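Local coordinates for BH2602 protein (Bacillus halodurans, PDB 3NWZ) that probably hydrolyses acyl-CoA thioesters as a hotdog-fold thioesterase, and binds coenzyme A, at residues 68-73 and 124-129. Numbering follows the deposited sequence.
Sequences LPIGPL and TYLRAV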
# COMPACT_ATOMS: atom_id res chain seq x y z
N LEU A 68 17.93 -13.90 4.04
CA LEU A 68 18.79 -13.03 4.83
C LEU A 68 18.98 -13.60 6.21
O LEU A 68 18.02 -13.86 6.92
CB LEU A 68 18.14 -11.65 4.91
CG LEU A 68 18.70 -10.55 5.80
CD1 LEU A 68 18.40 -9.21 5.15
CD2 LEU A 68 18.06 -10.63 7.18
N PRO A 69 20.24 -13.82 6.60
CA PRO A 69 20.56 -14.36 7.92
C PRO A 69 20.06 -13.41 8.99
O PRO A 69 20.17 -12.18 8.83
CB PRO A 69 22.09 -14.42 7.91
CG PRO A 69 22.44 -14.59 6.48
CD PRO A 69 21.46 -13.67 5.78
N ILE A 70 19.49 -13.95 10.07
CA ILE A 70 19.04 -13.10 11.16
C ILE A 70 20.11 -13.05 12.25
O ILE A 70 20.56 -14.07 12.77
CB ILE A 70 17.72 -13.59 11.81
CG1 ILE A 70 16.61 -13.65 10.75
CG2 ILE A 70 17.32 -12.62 12.98
CD1 ILE A 70 15.27 -14.10 11.29
N GLY A 71 20.54 -11.83 12.57
CA GLY A 71 21.55 -11.64 13.59
C GLY A 71 21.23 -10.34 14.31
O GLY A 71 20.32 -9.60 13.90
N PRO A 72 21.97 -10.03 15.39
CA PRO A 72 21.73 -8.80 16.15
C PRO A 72 21.77 -7.56 15.28
O PRO A 72 21.11 -6.56 15.55
CB PRO A 72 22.86 -8.81 17.18
CG PRO A 72 23.09 -10.30 17.39
CD PRO A 72 23.05 -10.83 15.98
N LEU A 73 22.55 -7.63 14.21
CA LEU A 73 22.70 -6.50 13.30
C LEU A 73 21.40 -6.11 12.62
O LEU A 73 21.21 -4.95 12.27
CB LEU A 73 23.77 -6.82 12.25
CG LEU A 73 24.02 -5.78 11.15
CD1 LEU A 73 24.28 -4.42 11.77
CD2 LEU A 73 25.21 -6.21 10.32
N THR A 124 16.47 -18.00 12.39
CA THR A 124 17.83 -17.85 11.91
C THR A 124 17.99 -17.11 10.58
O THR A 124 19.09 -16.69 10.24
CB THR A 124 18.51 -19.21 11.79
OG1 THR A 124 17.77 -20.04 10.88
CG2 THR A 124 18.60 -19.86 13.16
N TYR A 125 16.91 -16.97 9.82
CA TYR A 125 16.99 -16.25 8.55
C TYR A 125 15.61 -15.96 7.98
O TYR A 125 14.64 -16.61 8.34
CB TYR A 125 17.79 -17.05 7.52
CG TYR A 125 17.08 -18.28 7.05
CD1 TYR A 125 17.31 -19.52 7.64
CD2 TYR A 125 16.11 -18.20 6.05
CE1 TYR A 125 16.59 -20.65 7.25
CE2 TYR A 125 15.38 -19.32 5.66
CZ TYR A 125 15.63 -20.54 6.27
OH TYR A 125 14.91 -21.64 5.89
N LEU A 126 15.52 -14.97 7.10
CA LEU A 126 14.25 -14.63 6.47
C LEU A 126 14.28 -15.08 5.01
O LEU A 126 15.34 -15.20 4.41
CB LEU A 126 13.98 -13.13 6.57
CG LEU A 126 13.75 -12.70 8.02
CD1 LEU A 126 12.96 -11.40 8.08
CD2 LEU A 126 12.98 -13.80 8.75
N ARG A 127 13.11 -15.34 4.45
CA ARG A 127 13.08 -15.80 3.07
C ARG A 127 12.01 -15.07 2.31
O ARG A 127 10.84 -15.39 2.45
CB ARG A 127 12.82 -17.33 3.03
CG ARG A 127 13.39 -18.01 1.80
CD ARG A 127 12.94 -19.47 1.71
NE ARG A 127 11.57 -19.61 1.20
CZ ARG A 127 10.62 -20.30 1.81
NH1 ARG A 127 10.87 -20.92 2.96
NH2 ARG A 127 9.40 -20.38 1.28
N ALA A 128 12.38 -14.07 1.53
CA ALA A 128 11.37 -13.35 0.77
C ALA A 128 11.18 -14.00 -0.61
O ALA A 128 12.14 -14.35 -1.29
CB ALA A 128 11.77 -11.85 0.63
N VAL A 129 9.92 -14.16 -1.02
CA VAL A 129 9.63 -14.76 -2.33
C VAL A 129 8.73 -13.87 -3.16
O VAL A 129 7.62 -13.54 -2.73
CB VAL A 129 8.93 -16.15 -2.19
CG1 VAL A 129 8.79 -16.81 -3.59
CG2 VAL A 129 9.73 -17.02 -1.23
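Leu68 and Leu126 face each other as an antiparallel hydrogen-bonded pair, joining the end of strand 64-69 to the start of strand 125-135. Leu68 N donates to Leu126 O at 2.9 Å, and Leu126 N returns a bond to Leu68 O at 2.7 Å. Beyond this pair, Ile70 N gives a nearly straight bond to Thr124 O (2.8 Å, 177° at the hydrogen), although the donor stands well above the carbonyl plane. Pairing by the main chain thus reaches past the end of the first strand.

Between these bonds lies the non-hydrogen-bonded pair Pro69 and Tyr125, with CA atoms 4.1 Å apart. Proline, lacking an N-H, suits this site because at a non-hydrogen-bonded position its nitrogen is not called on to bond to strand 125-135. Of the Tyr125 side chain, CB does the touching, 3.3 Å from Leu68 O, while the ring leads away from the segment 68-73.

The apolar contact belongs to Ile70, whose CB points toward the 124-129 segment. With CG1 anti to the carbonyl carbon (chi1 -59°), CG1 sits 3.4 Å from Tyr125 CA, and an extended chi2 (-179°) carries CD1 on to Leu126 CD2 at 3.4 Å. The long CG1-CD1 arm of isoleucine thus spans from the Tyr125 backbone to the leucine side chain. Leu68 and Leu126 share a face of the sheet and pack on Leu89 of helix 83-100, the central helix that the hotdog sheet wraps.

Three main-chain bonds therefore set the register, Leu68 and Leu126 are buried against helix 83-100, and the partly exposed Ile70 reaches Val81 in the adjoining loop.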